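Local coordinates for De novo designed switch protein caging a hemagglutinin binder (sCageHA267_1S) (PDB 7CBC) that probably serves as a biosensor switch, a designed helical-bundle cage that holds a hemagglutinin-binding segment against its helices, at residues A11-N19 / L295-E305; E202-L213 / A274-F285. All coordinates share one frame; numbering follows the deposited sequence.

Contact 1 (A11-N19 / L295-E305)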
loop_
_atom_site.group_PDB
_atom_site.type_symbol
_atom_site.label_atom_id
_atom_site.label_comp_id
_atom_site.label_asym_id
_atom_site.label_seq_id
_atom_site.Cartn_x
_atom_site.Cartn_y
_atom_site.Cartn_z
ATOM N N ALA A 11 15.762 -7.270 10.765
ATOM C CA ALA A 11 15.499 -6.016 10.068
ATOM C C ALA A 11 14.403 -6.189 9.021
ATOM O O ALA A 11 13.456 -5.394 8.953
ATOM C CB ALA A 11 16.783 -5.495 9.422
ATOM N N SER A 12 14.507 -7.239 8.202
ATOM C CA SER A 12 13.589 -7.399 7.078
ATOM C C SER A 12 12.152 -7.605 7.542
ATOM O O SER A 12 11.224 -6.994 6.996
ATOM C CB SER A 12 14.046 -8.562 6.202
ATOM O OG SER A 12 15.096 -8.135 5.359
ATOM N N THR A 13 11.940 -8.465 8.537
ATOM C CA THR A 13 10.577 -8.693 9.008
ATOM C C THR A 13 10.014 -7.442 9.675
ATOM O O THR A 13 8.850 -7.077 9.447
ATOM C CB THR A 13 10.529 -9.898 9.957
ATOM O OG1 THR A 13 11.396 -9.684 11.077
ATOM C CG2 THR A 13 10.975 -11.183 9.238
ATOM N N LYS A 14 10.827 -6.745 10.469
ATOM C CA LYS A 14 10.364 -5.495 11.069
ATOM C C LYS A 14 10.009 -4.461 10.006
ATOM O O LYS A 14 9.028 -3.719 10.150
ATOM C CB LYS A 14 11.425 -4.946 12.019
ATOM C CG LYS A 14 11.456 -5.682 13.346
ATOM C CD LYS A 14 11.611 -4.734 14.516
ATOM C CE LYS A 14 13.067 -4.560 14.893
ATOM N NZ LYS A 14 13.201 -4.131 16.325
ATOM N N LEU A 15 10.810 -4.381 8.942
ATOM C CA LEU A 15 10.485 -3.475 7.852
ATOM C C LEU A 15 9.220 -3.906 7.131
ATOM O O LEU A 15 8.446 -3.051 6.664
ATOM C CB LEU A 15 11.655 -3.393 6.882
ATOM C CG LEU A 15 12.857 -2.597 7.402
ATOM C CD1 LEU A 15 13.835 -2.436 6.277
ATOM C CD2 LEU A 15 12.451 -1.233 7.951
ATOM N N GLN A 16 8.979 -5.218 7.032
ATOM C CA GLN A 16 7.743 -5.662 6.402
ATOM C C GLN A 16 6.533 -5.295 7.254
ATOM O O GLN A 16 5.525 -4.816 6.724
ATOM C CB GLN A 16 7.781 -7.161 6.126
ATOM C CG GLN A 16 6.477 -7.665 5.535
ATOM C CD GLN A 16 6.604 -9.001 4.833
ATOM O OE1 GLN A 16 6.404 -10.054 5.439
ATOM N NE2 GLN A 16 6.917 -8.965 3.538
ATOM N N ARG A 17 6.618 -5.485 8.572
ATOM C CA ARG A 17 5.520 -5.070 9.445
ATOM C C ARG A 17 5.207 -3.593 9.248
ATOM O O ARG A 17 4.042 -3.198 9.098
ATOM C CB ARG A 17 5.878 -5.353 10.907
ATOM C CG ARG A 17 4.766 -5.034 11.920
ATOM C CD ARG A 17 3.403 -5.576 11.485
ATOM N NE ARG A 17 3.342 -7.035 11.406
ATOM C CZ ARG A 17 2.277 -7.709 10.981
ATOM N NH1 ARG A 17 1.186 -7.048 10.612
ATOM N NH2 ARG A 17 2.299 -9.037 10.924
ATOM N N LEU A 18 6.249 -2.767 9.244
ATOM C CA LEU A 18 6.086 -1.342 9.015
ATOM C C LEU A 18 5.301 -1.072 7.739
ATOM O O LEU A 18 4.375 -0.254 7.725
ATOM C CB LEU A 18 7.462 -0.694 8.942
ATOM C CG LEU A 18 7.435 0.805 8.670
ATOM C CD1 LEU A 18 8.440 1.425 9.616
ATOM C CD2 LEU A 18 7.787 1.128 7.219
ATOM N N ASN A 19 5.673 -1.754 6.651
ATOM C CA ASN A 19 5.009 -1.568 5.369
ATOM C C ASN A 19 3.565 -2.024 5.426
ATOM O O ASN A 19 2.678 -1.339 4.903
ATOM C CB ASN A 19 5.771 -2.315 4.283
ATOM C CG ASN A 19 7.135 -1.725 4.041
ATOM O OD1 ASN A 19 7.326 -0.506 4.168
ATOM N ND2 ASN A 19 8.097 -2.573 3.676
ATOM N N LEU A 295 10.833 -13.878 16.953
ATOM C CA LEU A 295 10.967 -13.150 15.703
ATOM C C LEU A 295 9.634 -12.538 15.287
ATOM O O LEU A 295 9.588 -11.390 14.834
ATOM C CB LEU A 295 11.500 -14.086 14.626
ATOM C CG LEU A 295 11.611 -13.597 13.186
ATOM C CD1 LEU A 295 12.889 -12.771 12.963
ATOM C CD2 LEU A 295 11.598 -14.795 12.264
ATOM N N LEU A 296 8.541 -13.288 15.449
ATOM C CA LEU A 296 7.225 -12.790 15.053
ATOM C C LEU A 296 6.748 -11.686 15.993
ATOM O O LEU A 296 6.144 -10.705 15.546
ATOM C CB LEU A 296 6.219 -13.946 15.014
ATOM C CG LEU A 296 6.552 -15.163 14.137
ATOM C CD1 LEU A 296 5.512 -16.257 14.273
ATOM C CD2 LEU A 296 6.719 -14.801 12.684
ATOM N N LYS A 297 7.009 -11.830 17.298
ATOM C CA LYS A 297 6.606 -10.801 18.255
ATOM C C LYS A 297 7.308 -9.484 17.952
ATOM O O LYS A 297 6.679 -8.422 17.919
ATOM C CB LYS A 297 6.906 -11.270 19.684
ATOM C CG LYS A 297 6.870 -10.165 20.745
ATOM C CD LYS A 297 7.258 -10.680 22.140
ATOM C CE LYS A 297 8.705 -11.206 22.201
ATOM N NZ LYS A 297 9.763 -10.138 22.204
ATOM N N ASN A 298 8.617 -9.544 17.699
ATOM C CA ASN A 298 9.380 -8.345 17.371
ATOM C C ASN A 298 9.038 -7.804 15.994
ATOM O O ASN A 298 9.321 -6.633 15.715
ATOM C CB ASN A 298 10.882 -8.632 17.445
ATOM C CG ASN A 298 11.341 -8.955 18.849
ATOM O OD1 ASN A 298 10.730 -8.522 19.830
ATOM N ND2 ASN A 298 12.422 -9.714 18.956
ATOM N N ALA A 299 8.482 -8.642 15.119
ATOM C CA ALA A 299 7.966 -8.205 13.828
ATOM C C ALA A 299 6.503 -7.766 13.911
ATOM O O ALA A 299 5.767 -7.841 12.911
ATOM C CB ALA A 299 8.141 -9.315 12.794
ATOM N N GLY A 300 6.059 -7.320 15.082
ATOM C CA GLY A 300 4.715 -6.791 15.242
ATOM C C GLY A 300 3.577 -7.772 15.069
ATOM O O GLY A 300 2.431 -7.336 14.918
ATOM N N CYS A 301 3.839 -9.076 15.061
ATOM C CA CYS A 301 2.740 -10.032 15.099
ATOM C C CYS A 301 2.135 -10.027 16.493
ATOM O O CYS A 301 2.851 -9.940 17.493
ATOM C CB CYS A 301 3.208 -11.453 14.728
ATOM S SG CYS A 301 3.792 -11.655 13.004
ATOM N N SER A 302 0.806 -10.096 16.557
ATOM C CA SER A 302 0.123 -10.271 17.832
ATOM C C SER A 302 0.539 -11.592 18.470
ATOM O O SER A 302 1.277 -12.383 17.866
ATOM C CB SER A 302 -1.396 -10.250 17.636
ATOM O OG SER A 302 -1.815 -11.365 16.859
ATOM N N GLU A 303 0.064 -11.857 19.686
ATOM C CA GLU A 303 0.247 -13.195 20.234
ATOM C C GLU A 303 -0.657 -14.198 19.535
ATOM O O GLU A 303 -0.283 -15.363 19.375
ATOM C CB GLU A 303 -0.013 -13.184 21.734
ATOM C CG GLU A 303 0.716 -14.265 22.479
ATOM C CD GLU A 303 0.939 -13.889 23.924
ATOM O OE1 GLU A 303 2.115 -13.845 24.355
ATOM O OE2 GLU A 303 -0.065 -13.624 24.620
ATOM N N ASP A 304 -1.847 -13.757 19.115
ATOM C CA ASP A 304 -2.735 -14.601 18.320
ATOM C C ASP A 304 -2.053 -15.059 17.041
ATOM O O ASP A 304 -2.139 -16.231 16.661
ATOM C CB ASP A 304 -4.009 -13.834 17.969
ATOM C CG ASP A 304 -5.117 -14.032 18.982
ATOM O OD1 ASP A 304 -5.007 -14.948 19.826
ATOM O OD2 ASP A 304 -6.111 -13.278 18.906
ATOM N N GLU A 305 -1.402 -14.127 16.347
ATOM C CA GLU A 305 -0.847 -14.421 15.034
ATOM C C GLU A 305 0.394 -15.299 15.153
ATOM O O GLU A 305 0.551 -16.260 14.392
ATOM C CB GLU A 305 -0.529 -13.114 14.300
ATOM C CG GLU A 305 -1.743 -12.352 13.756
ATOM C CD GLU A 305 -1.411 -10.925 13.314
ATOM O OE1 GLU A 305 -0.550 -10.280 13.950
ATOM O OE2 GLU A 305 -2.012 -10.444 12.327
#

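Contact 2 (E202-L213 / A274-F285)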
loop_
_atom_site.group_PDB
_atom_site.type_symbol
_atom_site.label_atom_id
_atom_site.label_comp_id
_atom_site.label_asym_id
_atom_site.label_seq_id
_atom_site.Cartn_x
_atom_site.Cartn_y
_atom_site.Cartn_z
ATOM N N GLU A 202 20.959 -17.596 0.449
ATOM C CA GLU A 202 19.730 -17.989 1.136
ATOM C C GLU A 202 18.994 -16.774 1.693
ATOM O O GLU A 202 17.771 -16.651 1.548
ATOM C CB GLU A 202 20.055 -18.981 2.261
ATOM C CG GLU A 202 20.244 -20.430 1.771
ATOM C CD GLU A 202 21.144 -21.283 2.663
ATOM O OE1 GLU A 202 21.433 -20.888 3.823
ATOM O OE2 GLU A 202 21.550 -22.370 2.185
ATOM N N LEU A 203 19.722 -15.870 2.356
ATOM C CA LEU A 203 19.088 -14.665 2.882
ATOM C C LEU A 203 18.558 -13.797 1.755
ATOM O O LEU A 203 17.465 -13.227 1.858
ATOM C CB LEU A 203 20.085 -13.899 3.746
ATOM C CG LEU A 203 20.289 -14.579 5.107
ATOM C CD1 LEU A 203 21.616 -14.199 5.689
ATOM C CD2 LEU A 203 19.144 -14.169 6.053
ATOM N N LEU A 204 19.296 -13.720 0.648
ATOM C CA LEU A 204 18.784 -12.990 -0.500
ATOM C C LEU A 204 17.454 -13.572 -0.982
ATOM O O LEU A 204 16.521 -12.825 -1.303
ATOM C CB LEU A 204 19.829 -12.988 -1.609
ATOM C CG LEU A 204 19.466 -12.123 -2.806
ATOM C CD1 LEU A 204 19.227 -10.686 -2.353
ATOM C CD2 LEU A 204 20.579 -12.182 -3.818
ATOM N N ARG A 205 17.334 -14.901 -1.031
ATOM C CA ARG A 205 16.066 -15.496 -1.449
ATOM C C ARG A 205 14.951 -15.240 -0.437
ATOM O O ARG A 205 13.797 -15.054 -0.837
ATOM C CB ARG A 205 16.225 -16.999 -1.708
ATOM C CG ARG A 205 16.738 -17.320 -3.108
ATOM C CD ARG A 205 16.637 -18.802 -3.433
ATOM N NE ARG A 205 17.209 -19.663 -2.398
ATOM C CZ ARG A 205 18.461 -20.130 -2.398
ATOM N NH1 ARG A 205 19.301 -19.811 -3.378
ATOM N NH2 ARG A 205 18.880 -20.919 -1.415
ATOM N N ALA A 206 15.267 -15.214 0.860
ATOM C CA ALA A 206 14.272 -14.810 1.855
ATOM C C ALA A 206 13.896 -13.342 1.700
ATOM O O ALA A 206 12.717 -12.974 1.816
ATOM C CB ALA A 206 14.795 -15.069 3.266
ATOM N N HIS A 207 14.882 -12.481 1.443
ATOM C CA HIS A 207 14.574 -11.084 1.168
ATOM C C HIS A 207 13.619 -10.956 -0.007
ATOM O O HIS A 207 12.660 -10.180 0.045
ATOM C CB HIS A 207 15.858 -10.305 0.906
ATOM C CG HIS A 207 15.638 -9.020 0.176
ATOM N ND1 HIS A 207 15.222 -7.865 0.805
ATOM C CD2 HIS A 207 15.755 -8.712 -1.139
ATOM C CE1 HIS A 207 15.108 -6.897 -0.087
ATOM N NE2 HIS A 207 15.424 -7.386 -1.275
ATOM N N ALA A 208 13.877 -11.695 -1.092
ATOM C CA ALA A 208 13.038 -11.572 -2.280
ATOM C C ALA A 208 11.606 -11.991 -1.990
ATOM O O ALA A 208 10.653 -11.400 -2.522
ATOM C CB ALA A 208 13.608 -12.401 -3.427
ATOM N N GLN A 209 11.434 -13.012 -1.150
ATOM C CA GLN A 209 10.096 -13.436 -0.764
ATOM C C GLN A 209 9.368 -12.333 0.007
ATOM O O GLN A 209 8.196 -12.032 -0.267
ATOM C CB GLN A 209 10.208 -14.717 0.057
ATOM C CG GLN A 209 9.003 -15.611 0.014
ATOM C CD GLN A 209 9.256 -16.936 0.710
ATOM O OE1 GLN A 209 10.400 -17.296 1.002
ATOM N NE2 GLN A 209 8.182 -17.662 0.998
ATOM N N LEU A 210 10.052 -11.701 0.966
ATOM C CA LEU A 210 9.418 -10.632 1.736
ATOM C C LEU A 210 9.135 -9.412 0.868
ATOM O O LEU A 210 8.057 -8.807 0.968
ATOM C CB LEU A 210 10.303 -10.252 2.917
ATOM C CG LEU A 210 10.518 -11.390 3.905
ATOM C CD1 LEU A 210 11.701 -11.100 4.789
ATOM C CD2 LEU A 210 9.263 -11.594 4.738
ATOM N N GLN A 211 10.077 -9.044 -0.006
ATOM C CA GLN A 211 9.842 -7.918 -0.900
ATOM C C GLN A 211 8.652 -8.165 -1.815
ATOM O O GLN A 211 7.968 -7.213 -2.233
ATOM C CB GLN A 211 11.103 -7.632 -1.705
ATOM C CG GLN A 211 11.024 -6.437 -2.630
ATOM C CD GLN A 211 10.503 -5.151 -1.968
ATOM O OE1 GLN A 211 10.338 -5.059 -0.740
ATOM N NE2 GLN A 211 10.293 -4.131 -2.790
ATOM N N ARG A 212 8.384 -9.431 -2.132
ATOM C CA ARG A 212 7.216 -9.777 -2.937
ATOM C C ARG A 212 5.928 -9.357 -2.239
ATOM O O ARG A 212 4.995 -8.859 -2.883
ATOM C CB ARG A 212 7.220 -11.287 -3.213
ATOM C CG ARG A 212 6.623 -11.750 -4.535
ATOM C CD ARG A 212 6.744 -13.289 -4.675
ATOM N NE ARG A 212 8.125 -13.720 -4.914
ATOM C CZ ARG A 212 8.794 -14.604 -4.177
ATOM N NH1 ARG A 212 8.216 -15.196 -3.133
ATOM N NH2 ARG A 212 10.048 -14.907 -4.497
ATOM N N LEU A 213 5.859 -9.544 -0.919
ATOM C CA LEU A 213 4.670 -9.145 -0.172
ATOM C C LEU A 213 4.592 -7.631 -0.029
ATOM O O LEU A 213 3.505 -7.058 -0.120
ATOM C CB LEU A 213 4.642 -9.822 1.204
ATOM C CG LEU A 213 3.360 -9.706 2.059
ATOM C CD1 LEU A 213 3.239 -10.863 3.028
ATOM C CD2 LEU A 213 3.303 -8.398 2.847
ATOM N N ALA A 274 1.511 -12.684 6.452
ATOM C CA ALA A 274 2.908 -12.323 6.673
ATOM C C ALA A 274 3.501 -13.061 7.869
ATOM O O ALA A 274 4.676 -13.442 7.850
ATOM C CB ALA A 274 3.024 -10.815 6.869
ATOM N N CYS A 275 2.709 -13.257 8.930
ATOM C CA CYS A 275 3.240 -13.913 10.119
ATOM C C CYS A 275 3.542 -15.383 9.854
ATOM O O CYS A 275 4.517 -15.920 10.393
ATOM C CB CYS A 275 2.265 -13.735 11.289
ATOM S SG CYS A 275 2.112 -11.992 11.860
ATOM N N ARG A 276 2.748 -16.041 9.009
ATOM C CA ARG A 276 3.064 -17.416 8.630
ATOM C C ARG A 276 4.242 -17.471 7.669
ATOM O O ARG A 276 5.118 -18.336 7.802
ATOM C CB ARG A 276 1.844 -18.093 8.003
ATOM C CG ARG A 276 0.724 -18.399 8.985
ATOM C CD ARG A 276 -0.410 -19.085 8.257
ATOM N NE ARG A 276 -1.554 -19.362 9.120
ATOM C CZ ARG A 276 -2.647 -19.999 8.708
ATOM N NH1 ARG A 276 -2.726 -20.428 7.450
ATOM N NH2 ARG A 276 -3.654 -20.205 9.549
ATOM N N ILE A 277 4.273 -16.567 6.684
ATOM C CA ILE A 277 5.361 -16.570 5.708
ATOM C C ILE A 277 6.700 -16.384 6.409
ATOM O O ILE A 277 7.660 -17.123 6.153
ATOM C CB ILE A 277 5.131 -15.496 4.633
ATOM C CG1 ILE A 277 4.048 -15.954 3.668
ATOM C CG2 ILE A 277 6.414 -15.237 3.850
ATOM C CD1 ILE A 277 3.210 -14.850 3.164
ATOM N N ALA A 278 6.781 -15.400 7.313
ATOM C CA ALA A 278 7.997 -15.229 8.102
ATOM C C ALA A 278 8.279 -16.465 8.939
ATOM O O ALA A 278 9.432 -16.901 9.048
ATOM C CB ALA A 278 7.882 -13.996 9.000
ATOM N N ALA A 279 7.240 -17.034 9.552
ATOM C CA ALA A 279 7.413 -18.260 10.319
ATOM C C ALA A 279 8.024 -19.357 9.461
ATOM O O ALA A 279 8.918 -20.077 9.916
ATOM C CB ALA A 279 6.076 -18.709 10.901
ATOM N N LYS A 280 7.571 -19.489 8.212
ATOM C CA LYS A 280 8.139 -20.514 7.338
ATOM C C LYS A 280 9.594 -20.210 7.014
ATOM O O LYS A 280 10.457 -21.097 7.088
ATOM C CB LYS A 280 7.327 -20.640 6.052
ATOM C CG LYS A 280 7.761 -21.815 5.194
ATOM C CD LYS A 280 6.940 -21.938 3.909
ATOM C CE LYS A 280 7.485 -23.074 3.031
ATOM N NZ LYS A 280 6.707 -23.290 1.780
ATOM N N ILE A 281 9.888 -18.951 6.675
ATOM C CA ILE A 281 11.268 -18.545 6.411
ATOM C C ILE A 281 12.169 -18.861 7.606
ATOM O O ILE A 281 13.240 -19.457 7.450
ATOM C CB ILE A 281 11.322 -17.055 6.024
ATOM C CG1 ILE A 281 10.770 -16.878 4.617
ATOM C CG2 ILE A 281 12.750 -16.524 6.088
ATOM C CD1 ILE A 281 10.517 -15.426 4.228
ATOM N N ALA A 282 11.744 -18.491 8.822
ATOM C CA ALA A 282 12.589 -18.733 9.991
ATOM C C ALA A 282 12.794 -20.215 10.256
ATOM O O ALA A 282 13.853 -20.615 10.751
ATOM C CB ALA A 282 11.990 -18.082 11.230
ATOM N N ALA A 283 11.787 -21.039 9.983
ATOM C CA ALA A 283 11.955 -22.469 10.195
ATOM C C ALA A 283 12.959 -23.047 9.207
ATOM O O ALA A 283 13.762 -23.916 9.565
ATOM C CB ALA A 283 10.604 -23.172 10.083
ATOM N N GLU A 284 12.943 -22.560 7.967
ATOM C CA GLU A 284 13.894 -23.033 6.973
ATOM C C GLU A 284 15.315 -22.628 7.333
ATOM O O GLU A 284 16.260 -23.382 7.075
ATOM C CB GLU A 284 13.499 -22.527 5.582
ATOM C CG GLU A 284 12.466 -23.418 4.893
ATOM C CD GLU A 284 11.697 -22.722 3.765
ATOM O OE1 GLU A 284 11.983 -21.541 3.459
ATOM O OE2 GLU A 284 10.791 -23.364 3.185
ATOM N N PHE A 285 15.489 -21.481 7.976
ATOM C CA PHE A 285 16.802 -21.181 8.525
ATOM C C PHE A 285 17.116 -21.958 9.803
ATOM O O PHE A 285 18.183 -21.746 10.377
ATOM C CB PHE A 285 16.938 -19.679 8.790
ATOM C CG PHE A 285 17.040 -18.851 7.542
ATOM C CD1 PHE A 285 18.200 -18.866 6.780
ATOM C CD2 PHE A 285 15.987 -18.056 7.134
ATOM C CE1 PHE A 285 18.315 -18.110 5.637
ATOM C CE2 PHE A 285 16.094 -17.290 5.977
ATOM C CZ PHE A 285 17.269 -17.327 5.226
#

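Contact 1 (A11-N19 / L295-E305)
A Schellman motif ending helix 289-298 is met here by helix 3-46, whose Arg17 hydrogen-bonds to the backbone of the turn. Gly300, with positive phi, is the C-prime residue: Cys301 N returns to Leu296 O and Gly300 N to Lys297 O. Arg17 NE donates to Ala299 O at 3.0 Å, the N-H...O angle being 151°; the acceptor lies at the guanidinium edge and the donor in the carbonyl plane. CG leaves anti to the backbone N (chi1 -177°), and bends at chi2 and chi3 bring NE to the carbonyl. Gly300 O sits over one guanidinium face, offset toward the rim, 3.6 Å from Arg17 NE. One turn earlier in helix 3-46, Thr13 OG1 rests 3.7 Å from Ala299 CB, and Lys14 CD runs past Asn298 O at 3.2 Å. Beyond the turn, Ser302 and Glu305 form a capping box: Glu305 N donates to Ser302 OG, and Ser302 N to the anti lone pair of Glu305 OE1. That carboxylate oxygen lies 4.3 Å from Arg17 NH2, well out of the guanidinium plane, so their attraction would be purely electrostatic. The arginine thus probably adds positive charge where carbonyls gather at the helix end.

Contact 2 (E202-L213 / A274-F285)
The Phe285 ring presents its edge to helix 195-239: Ala206 CB lies near the ring plane, 3.7 Å from Phe285 CE2, and Ile281 CG2, one turn back in the same segment, also meets the rim in plane. Glu202 O approaches the edge too, 3.8 Å from Phe285 CZ, while Leu203 CD2 comes in obliquely beside the same ring carbon. Phe285 CG is anti to the carbonyl carbon (chi1 -71°), which swings the ring from the end of helix 274-284 across to the helical turn carrying Glu202, Leu203 and Ala206.

The two helical segments run antiparallel, at 176°, with their axes 11.0 Å apart at closest approach. Their backbones come nearest at Ala206 and Ile281, where the small alanine methyl accepts Ile281 CG2 at 3.8 Å. The other branch of the isoleucine reaches further along: CD1 lies 4.0 Å from Leu210 CG, and the Gln209 amide slides past in the opposite direction, its OE1 3.7 Å from Ile281 CG1. The other end of the amide, NE2, lies by Ile277 CG2. No hydrogen bond joins the segments, so the glutamine contributes van der Waals contact here. At the other end Leu213 CD1 touches both Ala274 CB, at 3.8 Å, and Ile277 CD1, at 4.0 Å, which lie about at right angles as seen from it.

Helix 274-284 therefore lies along helix 195-239 through a row of aliphatic groups that ends in one aromatic ring, probably part of how the caged hemagglutinin binder docks on its cage. Helix 3-46 flanks this row, with Gln16 touching Leu210 and Leu213, and Ile20 touching Ala274. Behind helix 274-284 pack helices 289-298 and 303-315, through Ala278, Ala279, Ala282 and Ala283, whereas Leu204, His207 and Ala208 of helix 195-239 turn to helix 146-190.

How the contacts relate
Both contacts are partly buried and hold the C-terminal three-helix portion, probably the caged hemagglutinin binder, against the long bundle, contact 1 through helix 3-46 and contact 2 through helix 195-239. Their centres are 12 Å apart, and the Cys301–Cys275 disulfide ties one directly to the other. Contact 1 meets a helix end and its turn, where a backbone carbonyl takes a hydrogen bond from an arginine; contact 2 joins the flanks of two antiparallel helices, and its chemistry is almost wholly apolar. Half of the touching residues in contact 2 are buried, against two of nine in contact 1. Gln16 of helix 3-46 also packs on helix 195-239, its NE2 2.8 Å from Leu210 O.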